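Local coordinates for polysialic acid O-acetyltransferase (Escherichia coli, PDB 3JQY), which transfers acetyl groups from acetyl-CoA to the sialic acid units of long capsular polysialic acid chains, at residues H131-A136 with I164-Y169; F31-N36 with V55-N60; G96-T101 with F118-D123; N49-K54 with C72-V77; V176-G181 with S194-D199. All coordinates share one frame; numbering follows the deposited sequence.

Contact 1: residues H131-A136 with I164-Y169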
# COMPACT_ATOMS: atom_id res chain seq x y z
N HIS B 131 -18.78 0.43 18.76
CA HIS B 131 -18.99 1.86 18.95
C HIS B 131 -17.66 2.54 19.20
O HIS B 131 -16.69 1.91 19.62
CB HIS B 131 -19.91 2.11 20.15
CG HIS B 131 -21.13 1.25 20.17
ND1 HIS B 131 -22.15 1.37 19.24
CD2 HIS B 131 -21.51 0.26 21.01
CE1 HIS B 131 -23.09 0.49 19.51
NE2 HIS B 131 -22.73 -0.20 20.58
N ASP B 132 -17.61 3.84 18.93
CA ASP B 132 -16.47 4.68 19.30
C ASP B 132 -15.14 4.26 18.69
O ASP B 132 -14.08 4.48 19.28
CB ASP B 132 -16.33 4.75 20.82
CG ASP B 132 -17.54 5.35 21.49
OD1 ASP B 132 -17.93 6.48 21.10
OD2 ASP B 132 -18.10 4.70 22.40
N CYS B 133 -15.19 3.66 17.50
CA CYS B 133 -13.94 3.33 16.80
C CYS B 133 -13.43 4.48 15.94
O CYS B 133 -14.19 5.34 15.50
CB CYS B 133 -14.10 2.06 15.95
SG CYS B 133 -14.28 0.54 16.92
N MET B 134 -12.12 4.48 15.73
CA MET B 134 -11.48 5.42 14.81
C MET B 134 -10.81 4.61 13.72
O MET B 134 -9.76 4.01 13.95
CB MET B 134 -10.46 6.29 15.55
CG MET B 134 -9.79 7.35 14.66
SD MET B 134 -8.88 8.58 15.63
CE MET B 134 -7.53 7.58 16.27
N ILE B 135 -11.44 4.57 12.55
CA ILE B 135 -10.91 3.83 11.42
C ILE B 135 -10.31 4.83 10.42
O ILE B 135 -11.03 5.67 9.87
CB ILE B 135 -12.02 3.01 10.72
CG1 ILE B 135 -12.81 2.17 11.74
CG2 ILE B 135 -11.44 2.17 9.59
CD1 ILE B 135 -11.95 1.30 12.63
N ALA B 136 -9.01 4.74 10.20
CA ALA B 136 -8.32 5.69 9.33
C ALA B 136 -8.61 5.40 7.86
O ALA B 136 -9.41 4.52 7.53
CB ALA B 136 -6.83 5.66 9.59
N ILE B 164 -15.28 -11.05 10.74
CA ILE B 164 -14.35 -10.09 11.32
C ILE B 164 -15.10 -9.28 12.37
O ILE B 164 -16.19 -8.79 12.12
CB ILE B 164 -13.77 -9.13 10.25
CG1 ILE B 164 -12.87 -9.91 9.30
CG2 ILE B 164 -12.97 -8.02 10.92
CD1 ILE B 164 -12.54 -9.20 8.00
N ILE B 165 -14.51 -9.16 13.55
CA ILE B 165 -15.17 -8.48 14.66
C ILE B 165 -14.23 -7.47 15.28
O ILE B 165 -13.27 -7.82 15.96
CB ILE B 165 -15.63 -9.48 15.75
CG1 ILE B 165 -16.49 -10.59 15.13
CG2 ILE B 165 -16.40 -8.76 16.85
CD1 ILE B 165 -17.71 -10.09 14.39
N ILE B 166 -14.49 -6.19 15.01
CA ILE B 166 -13.74 -5.12 15.64
C ILE B 166 -14.53 -4.62 16.84
O ILE B 166 -15.63 -4.11 16.70
CB ILE B 166 -13.46 -3.98 14.65
CG1 ILE B 166 -12.75 -4.53 13.41
CG2 ILE B 166 -12.64 -2.87 15.32
CD1 ILE B 166 -12.59 -3.53 12.30
N SER B 167 -13.97 -4.79 18.04
CA SER B 167 -14.66 -4.39 19.26
C SER B 167 -14.83 -2.88 19.34
O SER B 167 -14.26 -2.13 18.55
CB SER B 167 -13.92 -4.90 20.49
OG SER B 167 -13.96 -6.31 20.56
N SER B 168 -15.60 -2.43 20.33
CA SER B 168 -15.74 -1.00 20.56
C SER B 168 -14.40 -0.39 20.95
O SER B 168 -13.56 -1.03 21.57
CB SER B 168 -16.78 -0.73 21.66
OG SER B 168 -18.08 -1.11 21.21
N TYR B 169 -14.23 0.87 20.56
CA TYR B 169 -13.07 1.67 20.97
C TYR B 169 -11.75 1.08 20.46
O TYR B 169 -10.80 0.89 21.23
CB TYR B 169 -13.05 1.91 22.49
CG TYR B 169 -12.26 3.15 22.85
CD1 TYR B 169 -12.67 4.39 22.42
CD2 TYR B 169 -11.09 3.06 23.60
CE1 TYR B 169 -11.95 5.54 22.72
CE2 TYR B 169 -10.36 4.22 23.92
CZ TYR B 169 -10.80 5.45 23.47
OH TYR B 169 -10.10 6.60 23.76
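His131 O receives the shortest hydrogen bond of the contact, 2.8 Å from Tyr169 N, with the donor nearly in line with the carbonyl bond (C=O...N angle 170°). Next to it, Ser168 turns its hydroxyl back on the same residue: with OG anti to its carbonyl carbon (chi1 -67°), OG accepts the N-H of His131 at 3.0 Å, a bent bond of 141° at the hydrogen. Both polar backbone groups of His131 are thus tied to Ser168 and Tyr169. Imidazole CD2 comes within 3.7 Å of Ser168 OG, while ND1 bonds to the backbone of Arg110. At the corner itself, Asp132 O takes a CA-H...O contact from Tyr169 CA at 3.4 Å, and Asp132 CB packs on Tyr169 CD1 at 4.0 Å. The carboxylate looks to other partners, a salt bridge to Arg111 and the hydroxyl of Tyr238; the phenol bonds to Trp220 O, and its ring stacks with Trp220 and Tyr238. Cys133 SG sits 3.1 Å from Ser167 O. Asp132 and Tyr169 both have left-handed backbone angles, as expected where strands turn a corner of a left-handed beta-helix, and the two corners stand one on the other in adjacent coils. The chemistry is therefore mixed: a serine hydroxyl serves as acceptor for a backbone N-H at the bend, whereas the buried Ser167 O has the polarisable sulfur close by but no hydrogen-bond partner in the model.

Contact 2: residues F31-N36 with V55-N60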
# COMPACT_ATOMS: atom_id res chain seq x y z
N PHE B 31 -28.72 10.22 -1.57
CA PHE B 31 -28.64 8.84 -2.06
C PHE B 31 -29.23 8.64 -3.45
O PHE B 31 -30.21 9.29 -3.83
CB PHE B 31 -29.34 7.88 -1.09
CG PHE B 31 -28.43 7.32 -0.02
CD1 PHE B 31 -27.86 6.07 -0.16
CD2 PHE B 31 -28.17 8.05 1.14
CE1 PHE B 31 -27.04 5.54 0.82
CE2 PHE B 31 -27.34 7.53 2.13
CZ PHE B 31 -26.78 6.28 1.97
N SER B 32 -28.61 7.75 -4.20
CA SER B 32 -29.25 7.18 -5.38
C SER B 32 -29.51 5.73 -5.05
O SER B 32 -28.67 5.06 -4.44
CB SER B 32 -28.34 7.31 -6.60
OG SER B 32 -27.17 6.52 -6.45
N VAL B 33 -30.68 5.23 -5.43
CA VAL B 33 -31.03 3.85 -5.11
C VAL B 33 -31.35 3.10 -6.39
O VAL B 33 -32.12 3.58 -7.22
CB VAL B 33 -32.24 3.78 -4.17
CG1 VAL B 33 -32.59 2.33 -3.87
CG2 VAL B 33 -31.96 4.54 -2.88
N ASP B 34 -30.73 1.93 -6.55
CA ASP B 34 -31.03 1.06 -7.67
C ASP B 34 -31.39 -0.33 -7.15
O ASP B 34 -30.62 -0.95 -6.42
CB ASP B 34 -29.83 0.97 -8.61
CG ASP B 34 -30.14 0.19 -9.86
OD1 ASP B 34 -31.22 0.42 -10.45
OD2 ASP B 34 -29.32 -0.67 -10.25
N ASP B 35 -32.56 -0.81 -7.53
CA ASP B 35 -33.08 -2.05 -6.96
C ASP B 35 -33.45 -3.03 -8.07
O ASP B 35 -34.38 -2.78 -8.84
CB ASP B 35 -34.29 -1.74 -6.07
CG ASP B 35 -34.76 -2.94 -5.28
OD1 ASP B 35 -34.34 -4.07 -5.60
OD2 ASP B 35 -35.57 -2.74 -4.34
N ASN B 36 -32.72 -4.14 -8.15
CA ASN B 36 -32.96 -5.15 -9.17
C ASN B 36 -33.67 -6.40 -8.64
O ASN B 36 -33.86 -7.36 -9.37
CB ASN B 36 -31.66 -5.57 -9.83
CG ASN B 36 -30.94 -4.43 -10.50
OD1 ASN B 36 -31.53 -3.36 -10.73
ND2 ASN B 36 -29.67 -4.63 -10.83
N VAL B 55 -26.92 3.10 -3.07
CA VAL B 55 -27.27 1.75 -2.64
C VAL B 55 -27.72 0.96 -3.87
O VAL B 55 -28.50 1.45 -4.70
CB VAL B 55 -28.35 1.74 -1.54
CG1 VAL B 55 -29.60 2.44 -2.00
CG2 VAL B 55 -28.67 0.31 -1.11
N GLN B 56 -27.19 -0.24 -4.00
CA GLN B 56 -27.47 -1.12 -5.12
C GLN B 56 -27.94 -2.45 -4.57
O GLN B 56 -27.19 -3.13 -3.88
CB GLN B 56 -26.21 -1.30 -5.97
CG GLN B 56 -26.36 -2.28 -7.12
CD GLN B 56 -27.08 -1.68 -8.30
OE1 GLN B 56 -26.70 -0.61 -8.78
NE2 GLN B 56 -28.11 -2.36 -8.77
N PHE B 57 -29.17 -2.83 -4.88
CA PHE B 57 -29.70 -4.13 -4.48
C PHE B 57 -29.65 -5.07 -5.67
O PHE B 57 -30.45 -4.93 -6.60
CB PHE B 57 -31.16 -4.01 -4.02
CG PHE B 57 -31.36 -3.22 -2.74
CD1 PHE B 57 -31.07 -3.79 -1.51
CD2 PHE B 57 -31.89 -1.94 -2.77
CE1 PHE B 57 -31.27 -3.08 -0.33
CE2 PHE B 57 -32.11 -1.23 -1.60
CZ PHE B 57 -31.80 -1.80 -0.38
N ASN B 58 -28.71 -6.01 -5.65
CA ASN B 58 -28.63 -7.04 -6.69
C ASN B 58 -29.06 -8.39 -6.11
O ASN B 58 -28.32 -9.37 -6.16
CB ASN B 58 -27.20 -7.18 -7.23
CG ASN B 58 -26.78 -6.00 -8.09
OD1 ASN B 58 -27.60 -5.32 -8.69
ND2 ASN B 58 -25.47 -5.77 -8.16
N GLY B 59 -30.26 -8.42 -5.55
CA GLY B 59 -30.78 -9.60 -4.90
C GLY B 59 -32.08 -9.27 -4.17
O GLY B 59 -32.60 -8.18 -4.31
N ASN B 60 -32.57 -10.23 -3.39
CA ASN B 60 -33.87 -10.09 -2.74
C ASN B 60 -33.79 -10.08 -1.22
O ASN B 60 -32.87 -10.64 -0.63
CB ASN B 60 -34.78 -11.24 -3.18
CG ASN B 60 -34.80 -11.43 -4.68
OD1 ASN B 60 -34.85 -10.46 -5.43
ND2 ASN B 60 -34.78 -12.68 -5.12
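Four backbone hydrogen bonds join strand 31-35 to strand 55-58, running both ways: Val55 N to Ser32 O, Asp34 N to Val55 O, Phe57 N to Asp34 O at 2.8 Å, and Asn36 N to Phe57 O. All are close to straight, and the strand axes run parallel within 3°, 4.8 Å apart. Among the side chains the polar link is Gln56 NE2 to Asp34 OD2, an unusually short bond of 2.6 Å with Gln56 OE1 crowded against the same oxygen, so the exact geometry is doubtful. As modelled, NE2 meets OD2 on its anti side, 35° out of the carboxylate plane. A bend at chi2 carries Gln56 CD back toward Asp34, and NE2 also gives a weak bond to Asn58 OD1. This is parallel pairing between successive coils of a left-handed beta-helix near its N-terminal end; Asp34 and Gln56 share one face of the sheet, Val33, Val55, Asp35 and Phe57 the other. Apolar packing on that second face centres on Val55. Its CG1, set between backbone N and carbonyl carbon (chi1 58°), presses on Val33 CG2 at a tight 3.3 Å; its CG2 lies 3.7 Å above one face of the Phe57 ring, toward the rim. Val33 CG1 comes to the edge of that ring, 4.2 Å from CE2. Asp35 OD1 approaches Phe57 CB at 3.6 Å while accepting the N-H of Gly37.

Contact 3: residues G96-T101 with F118-D123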
# COMPACT_ATOMS: atom_id res chain seq x y z
N GLY B 96 -16.65 5.14 1.62
CA GLY B 96 -16.14 3.90 1.07
C GLY B 96 -17.16 2.93 0.50
O GLY B 96 -18.27 3.32 0.12
N ASP B 97 -16.77 1.67 0.44
CA ASP B 97 -17.57 0.65 -0.23
C ASP B 97 -17.86 -0.51 0.70
O ASP B 97 -16.94 -1.14 1.21
CB ASP B 97 -16.82 0.14 -1.45
CG ASP B 97 -16.65 1.21 -2.52
OD1 ASP B 97 -15.52 1.68 -2.72
OD2 ASP B 97 -17.67 1.58 -3.15
N ILE B 98 -19.14 -0.79 0.91
CA ILE B 98 -19.54 -1.95 1.69
C ILE B 98 -20.27 -2.93 0.78
O ILE B 98 -21.30 -2.59 0.20
CB ILE B 98 -20.51 -1.56 2.83
CG1 ILE B 98 -19.83 -0.59 3.80
CG2 ILE B 98 -20.98 -2.81 3.56
CD1 ILE B 98 -20.78 -0.06 4.88
N VAL B 99 -19.73 -4.13 0.65
CA VAL B 99 -20.38 -5.16 -0.16
C VAL B 99 -20.83 -6.31 0.74
O VAL B 99 -20.01 -6.98 1.36
CB VAL B 99 -19.46 -5.66 -1.29
CG1 VAL B 99 -20.18 -6.68 -2.18
CG2 VAL B 99 -18.97 -4.47 -2.12
N ALA B 100 -22.15 -6.53 0.79
CA ALA B 100 -22.76 -7.58 1.60
C ALA B 100 -23.27 -8.67 0.67
O ALA B 100 -24.18 -8.45 -0.13
CB ALA B 100 -23.91 -7.01 2.44
N THR B 101 -22.68 -9.85 0.78
CA THR B 101 -22.84 -10.88 -0.24
C THR B 101 -23.40 -12.17 0.33
O THR B 101 -22.88 -12.71 1.32
CB THR B 101 -21.47 -11.20 -0.90
OG1 THR B 101 -20.97 -10.04 -1.57
CG2 THR B 101 -21.61 -12.34 -1.91
N PHE B 118 -12.30 3.10 2.57
CA PHE B 118 -12.84 1.96 3.31
C PHE B 118 -13.45 0.93 2.36
O PHE B 118 -14.16 1.29 1.43
CB PHE B 118 -13.91 2.48 4.27
CG PHE B 118 -14.47 1.45 5.21
CD1 PHE B 118 -13.65 0.80 6.12
CD2 PHE B 118 -15.83 1.19 5.22
CE1 PHE B 118 -14.19 -0.13 7.01
CE2 PHE B 118 -16.37 0.27 6.11
CZ PHE B 118 -15.55 -0.39 7.00
N GLU B 119 -13.15 -0.35 2.59
CA GLU B 119 -13.78 -1.44 1.83
C GLU B 119 -14.16 -2.58 2.76
O GLU B 119 -13.36 -2.99 3.60
CB GLU B 119 -12.83 -2.03 0.77
CG GLU B 119 -12.08 -1.04 -0.11
CD GLU B 119 -11.07 -1.74 -1.02
OE1 GLU B 119 -11.23 -2.96 -1.26
OE2 GLU B 119 -10.11 -1.07 -1.49
N VAL B 120 -15.38 -3.11 2.61
CA VAL B 120 -15.76 -4.34 3.28
C VAL B 120 -16.10 -5.42 2.26
O VAL B 120 -16.88 -5.18 1.34
CB VAL B 120 -16.98 -4.15 4.21
CG1 VAL B 120 -17.41 -5.49 4.79
CG2 VAL B 120 -16.63 -3.17 5.33
N VAL B 121 -15.51 -6.61 2.43
CA VAL B 121 -15.74 -7.75 1.55
C VAL B 121 -16.30 -8.90 2.38
O VAL B 121 -15.73 -9.26 3.40
CB VAL B 121 -14.41 -8.23 0.92
CG1 VAL B 121 -14.66 -9.36 -0.07
CG2 VAL B 121 -13.67 -7.07 0.26
N THR B 122 -17.42 -9.48 1.94
CA THR B 122 -18.03 -10.58 2.69
C THR B 122 -18.43 -11.75 1.79
O THR B 122 -18.36 -11.65 0.56
CB THR B 122 -19.31 -10.13 3.40
OG1 THR B 122 -20.24 -9.63 2.43
CG2 THR B 122 -19.02 -9.03 4.42
N ASP B 123 -18.85 -12.84 2.41
CA ASP B 123 -19.49 -13.95 1.70
C ASP B 123 -20.16 -14.85 2.73
O ASP B 123 -19.49 -15.67 3.37
CB ASP B 123 -18.47 -14.74 0.88
CG ASP B 123 -19.11 -15.84 0.05
OD1 ASP B 123 -20.34 -16.00 0.10
OD2 ASP B 123 -18.36 -16.56 -0.65
O HOH W 1 -13.42 2.54 -0.94
O HOH W 2 -18.43 -8.81 -0.75
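Phe118 meets the other strand at Gly96 and Asp97: its carbonyl O accepts Asp97 N at 2.8 Å, and a bridging water donates to both Phe118 O and Asp97 OD1. A CB on Gly96 would run into that same oxygen. With CG anti to the backbone N (chi1 -174°), the Phe118 ring brings CE2 to 4.2 Å from Ile98 CG1. Val120 continues the pairing, its N bonded to Asp97 O and its O to Val99 N, while its CB packs on Ile98 CG2 at 4.3 Å. Beyond Val120 the backbone bonding gives way. Thr101 N donates to Thr122 OG1 at 3.0 Å, and the same hydroxyl donates to Val99 O at 2.9 Å; a second water takes the N-H of Thr122 and the hydroxyl of Thr101 and donates to Val99 O. The Thr101 and Thr122 side chains pass one another pointing opposite ways, Thr101 CB 3.5 Å from Thr122 O. A valine in place of Thr122 would probably leave Thr101 N without its acceptor and strip Val99 O of one of its donors. Strand 71-80 borders 97-101 on its other side and strand 139-142 borders 119-121. Ile98, Val120 and Thr122 meet Val106 of strand 105-108 across the interior, the stacked parallel coils and shared aliphatic core of the left-handed beta-helix found in hexapeptide-repeat acyltransferases.

Contact 4: residues N49-K54 with C72-V77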
# COMPACT_ATOMS: atom_id res chain seq x y z
N ASN B 49 -24.50 16.37 6.83
CA ASN B 49 -23.35 16.61 5.96
C ASN B 49 -23.07 15.49 4.96
O ASN B 49 -21.91 15.15 4.72
CB ASN B 49 -22.11 16.85 6.83
CG ASN B 49 -20.94 17.41 6.04
OD1 ASN B 49 -21.12 18.23 5.14
ND2 ASN B 49 -19.74 16.96 6.39
N SER B 50 -24.12 14.95 4.36
CA SER B 50 -24.00 13.77 3.49
C SER B 50 -24.11 14.10 2.00
O SER B 50 -24.82 15.02 1.62
CB SER B 50 -25.05 12.74 3.86
OG SER B 50 -24.84 12.25 5.18
N LYS B 51 -23.42 13.32 1.17
CA LYS B 51 -23.45 13.54 -0.27
C LYS B 51 -22.94 12.34 -1.07
O LYS B 51 -22.11 11.58 -0.58
CB LYS B 51 -22.60 14.77 -0.63
CG LYS B 51 -21.12 14.53 -0.48
CD LYS B 51 -20.32 15.80 -0.78
CE LYS B 51 -20.52 16.26 -2.21
NZ LYS B 51 -19.71 17.47 -2.52
N GLU B 52 -23.45 12.20 -2.29
CA GLU B 52 -22.88 11.30 -3.28
C GLU B 52 -22.88 9.84 -2.84
O GLU B 52 -21.91 9.12 -3.05
CB GLU B 52 -21.46 11.74 -3.65
CG GLU B 52 -21.38 13.11 -4.30
CD GLU B 52 -21.88 13.11 -5.73
OE1 GLU B 52 -22.12 12.01 -6.28
OE2 GLU B 52 -22.01 14.21 -6.31
N ASN B 53 -23.98 9.41 -2.23
CA ASN B 53 -24.09 8.04 -1.75
C ASN B 53 -24.92 7.16 -2.68
O ASN B 53 -25.77 7.66 -3.43
CB ASN B 53 -24.69 8.02 -0.35
CG ASN B 53 -23.95 8.92 0.60
OD1 ASN B 53 -24.50 9.90 1.13
ND2 ASN B 53 -22.68 8.62 0.81
N LYS B 54 -24.68 5.86 -2.63
CA LYS B 54 -25.39 4.93 -3.50
C LYS B 54 -25.72 3.62 -2.80
O LYS B 54 -24.92 3.10 -2.03
CB LYS B 54 -24.56 4.66 -4.75
CG LYS B 54 -24.33 5.89 -5.62
CD LYS B 54 -22.96 5.88 -6.30
CE LYS B 54 -22.73 4.61 -7.11
NZ LYS B 54 -23.82 4.36 -8.10
N CYS B 72 -22.78 10.21 5.75
CA CYS B 72 -22.33 9.34 4.67
C CYS B 72 -21.83 10.21 3.54
O CYS B 72 -22.58 11.03 3.02
CB CYS B 72 -23.47 8.48 4.15
SG CYS B 72 -24.21 7.41 5.38
N ARG B 73 -20.56 10.05 3.18
CA ARG B 73 -20.00 10.77 2.04
C ARG B 73 -19.28 9.81 1.11
O ARG B 73 -18.35 9.10 1.51
CB ARG B 73 -19.07 11.89 2.53
CG ARG B 73 -19.79 12.91 3.41
CD ARG B 73 -18.83 13.90 4.05
NE ARG B 73 -18.19 14.76 3.07
CZ ARG B 73 -18.74 15.86 2.56
NH1 ARG B 73 -19.95 16.24 2.93
NH2 ARG B 73 -18.06 16.59 1.68
N TRP B 74 -19.72 9.79 -0.14
CA TRP B 74 -19.21 8.84 -1.13
C TRP B 74 -19.27 7.41 -0.61
O TRP B 74 -18.34 6.62 -0.78
CB TRP B 74 -17.80 9.22 -1.59
CG TRP B 74 -17.83 10.45 -2.41
CD1 TRP B 74 -18.14 10.55 -3.74
CD2 TRP B 74 -17.57 11.79 -1.96
NE1 TRP B 74 -18.08 11.86 -4.14
CE2 TRP B 74 -17.74 12.64 -3.07
CE3 TRP B 74 -17.21 12.34 -0.73
CZ2 TRP B 74 -17.55 14.02 -2.99
CZ3 TRP B 74 -17.03 13.71 -0.65
CH2 TRP B 74 -17.20 14.53 -1.77
N LEU B 75 -20.38 7.09 0.05
CA LEU B 75 -20.62 5.72 0.49
C LEU B 75 -21.39 4.96 -0.59
O LEU B 75 -22.38 5.47 -1.13
CB LEU B 75 -21.44 5.74 1.78
CG LEU B 75 -21.94 4.37 2.25
CD1 LEU B 75 -20.77 3.52 2.72
CD2 LEU B 75 -22.97 4.54 3.36
N THR B 76 -20.93 3.75 -0.91
CA THR B 76 -21.64 2.85 -1.82
C THR B 76 -21.87 1.54 -1.07
O THR B 76 -20.92 0.95 -0.55
CB THR B 76 -20.83 2.55 -3.10
OG1 THR B 76 -20.53 3.77 -3.78
CG2 THR B 76 -21.62 1.62 -4.03
N VAL B 77 -23.12 1.13 -0.98
CA VAL B 77 -23.48 -0.15 -0.36
C VAL B 77 -24.07 -1.05 -1.43
O VAL B 77 -25.08 -0.71 -2.05
CB VAL B 77 -24.51 0.03 0.77
CG1 VAL B 77 -24.78 -1.29 1.43
CG2 VAL B 77 -24.01 1.05 1.79
O HOH W 3 -20.91 6.66 -3.87
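Asn49 O accepts Arg73 NH1 at 2.9 Å, lying in the guanidinium plane, although the donor stands 48° out of the carbonyl plane. The Asn49 amide nitrogen turns to Glu71. Ser50 OG takes the N-H of Cys72 at 3.0 Å in a nearly straight bond and is itself bonded to Val48 O. Lys51 bonds to segment 72-77 through both backbone groups, N to Cys72 O and O to Trp74 N. Its CG, between backbone N and carbonyl carbon (chi1 71°), lies 4.2 Å from the centroid of the six-membered ring of Trp74; CD sits over one face of the guanidinium, 3.4 Å from Arg73 NH2, and 3.5 Å from Trp74 CH2. An alanine in place of Arg73 would probably leave Asn49 O without this donor and open a gap beside the Lys51 chain. Glu52 sets CB over the five-membered ring on the same indole face, 3.6 Å from its centroid. Glu52 and Trp74 both have left-handed backbone angles, so one corner of the left-handed beta-helix rests on the next. Asn53 CA passes 3.1 Å from Leu75 O; Lys54 then resumes the parallel pairing, N to Leu75 O and O to Val77 N. A water joins Glu52 O to Thr76 OG1. With Lys51 NZ and Arg73 NH2 4.6 Å apart, the guanidinium may lower the proton affinity of the lysine somewhat, and aliphatic packing supplies much of the side-chain contact.

Contact 5: residues V176-G181 with S194-D199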
# COMPACT_ATOMS: atom_id res chain seq x y z
N VAL B 176 -4.43 -0.35 6.15
CA VAL B 176 -4.44 -1.60 6.90
C VAL B 176 -5.45 -2.54 6.26
O VAL B 176 -6.52 -2.10 5.85
CB VAL B 176 -4.93 -1.37 8.34
CG1 VAL B 176 -5.38 -2.68 8.99
CG2 VAL B 176 -3.84 -0.70 9.17
N SER B 177 -5.12 -3.83 6.19
CA SER B 177 -6.10 -4.86 5.88
C SER B 177 -6.27 -5.74 7.09
O SER B 177 -5.29 -6.16 7.74
CB SER B 177 -5.65 -5.72 4.70
OG SER B 177 -5.86 -5.05 3.48
N ILE B 178 -7.53 -6.01 7.42
CA ILE B 178 -7.85 -7.02 8.41
C ILE B 178 -8.46 -8.20 7.66
O ILE B 178 -9.44 -8.05 6.94
CB ILE B 178 -8.80 -6.47 9.48
CG1 ILE B 178 -8.13 -5.32 10.23
CG2 ILE B 178 -9.19 -7.56 10.46
CD1 ILE B 178 -8.96 -4.77 11.37
N MET B 179 -7.85 -9.38 7.82
CA MET B 179 -8.25 -10.56 7.06
C MET B 179 -9.29 -11.42 7.78
O MET B 179 -9.70 -11.10 8.90
CB MET B 179 -7.02 -11.40 6.68
CG MET B 179 -5.98 -10.64 5.86
SD MET B 179 -6.71 -9.81 4.42
CE MET B 179 -5.25 -9.56 3.40
N LYS B 180 -9.72 -12.51 7.14
CA LYS B 180 -10.88 -13.24 7.64
C LYS B 180 -10.64 -13.88 9.01
O LYS B 180 -9.53 -14.31 9.34
CB LYS B 180 -11.33 -14.30 6.64
CG LYS B 180 -10.36 -15.46 6.46
CD LYS B 180 -10.82 -16.36 5.31
CE LYS B 180 -9.83 -17.48 5.04
NZ LYS B 180 -8.48 -16.95 4.68
N GLY B 181 -11.70 -13.92 9.82
CA GLY B 181 -11.68 -14.63 11.08
C GLY B 181 -11.00 -13.88 12.20
O GLY B 181 -10.77 -14.44 13.28
N SER B 194 -0.43 -2.29 8.48
CA SER B 194 -0.54 -3.67 8.93
C SER B 194 -1.38 -4.54 7.99
O SER B 194 -2.29 -4.06 7.33
CB SER B 194 -1.16 -3.72 10.33
OG SER B 194 -0.31 -3.08 11.27
N ILE B 195 -1.06 -5.83 7.96
CA ILE B 195 -2.02 -6.83 7.50
C ILE B 195 -2.22 -7.80 8.66
O ILE B 195 -1.31 -8.52 9.05
CB ILE B 195 -1.57 -7.58 6.22
CG1 ILE B 195 -1.43 -6.58 5.07
CG2 ILE B 195 -2.58 -8.67 5.88
CD1 ILE B 195 -1.18 -7.21 3.69
N VAL B 196 -3.42 -7.77 9.23
CA VAL B 196 -3.74 -8.53 10.43
C VAL B 196 -4.40 -9.84 10.05
O VAL B 196 -5.46 -9.85 9.41
CB VAL B 196 -4.67 -7.73 11.36
CG1 VAL B 196 -4.93 -8.51 12.64
CG2 VAL B 196 -4.09 -6.35 11.66
N THR B 197 -3.78 -10.95 10.44
CA THR B 197 -4.28 -12.27 10.05
C THR B 197 -4.69 -13.13 11.24
O THR B 197 -5.32 -14.18 11.04
CB THR B 197 -3.22 -13.04 9.22
OG1 THR B 197 -2.04 -13.22 10.01
CG2 THR B 197 -2.85 -12.26 7.97
N LYS B 198 -4.42 -12.63 12.40
CA LYS B 198 -4.75 -13.39 13.61
C LYS B 198 -5.34 -12.48 14.68
O LYS B 198 -5.11 -11.27 14.67
CB LYS B 198 -3.50 -14.07 14.16
CG LYS B 198 -2.92 -15.13 13.24
CD LYS B 198 -1.69 -15.76 13.86
CE LYS B 198 -1.05 -16.79 12.94
NZ LYS B 198 -1.98 -17.94 12.70
N ASP B 199 -6.12 -12.98 15.62
CA ASP B 199 -6.77 -12.15 16.64
C ASP B 199 -5.79 -11.23 17.35
O ASP B 199 -4.64 -11.60 17.60
CB ASP B 199 -7.45 -13.03 17.70
CG ASP B 199 -8.62 -13.82 17.15
OD1 ASP B 199 -9.08 -13.52 16.03
OD2 ASP B 199 -9.08 -14.76 17.84
O HOH W 4 -6.84 -14.29 8.72
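The Asp199 carboxylate, the one flat side-chain group here, meets the other segment with an oxygen: OD1 stands 3.4 Å from Gly181 O, two acceptors that cannot bond, and OD1 instead takes the N-H of Ser183. A water closes this end, donating to Lys180 O and Thr197 O. The firm pairing is in the backbone: Ser177 N to Ser194 O, Val196 N to Ser177 O at 2.9 Å, and Met179 N to Val196 O, the last two nearly straight. Met179 carries the side-chain contact. A bend at chi2 (-51°) turns SD back; CG and CE both lie against Ile195 CG2, CE at 3.8 Å, and CG also touches Thr197 CG2 at 4.1 Å. The side chains of Lys180 and Lys198, acetyl-CoA-binding by similarity, leave the backbone on the side away from the partner segment, and Lys180 NZ makes a salt bridge to Asp145, another residue of that predicted site. Val176 and Val196 face Ile190 of strand 189-190, and Ile178 reaches strand 164-166 across the beta-helix interior. Strand 139-142 pairs with the far side of 176-178, and Tyr192 of the third subunit packs on Ser177, Met179 and Ile195 from outside the coil.

Contacts 2, 3, 4 and 5 lie on one parallel sheet of the beta-helix; contact 1 joins corners between the other two. Contacts 2 and 4 share strand 53-58; contact 4 passes to contact 3 through the Thr76 backbone, probably hydrogen-bonded to Gly96 and Ile98. Contact 1 touches contact 5 where Ile166 packs on the Ile178 side chain and Ile164 on the backbone of 178-181. Contact 5 is the buried one, with apolar side chains and a neighbouring subunit against it, whereas contacts 2 and 4, away from the predicted acetyl-CoA site, carry charged and amide groups on their more solvent-accessible sides. Hydroxyls stand in for backbone groups in contacts 1, 3 and 4; regular strand bonding chiefly holds contacts 2 and 5.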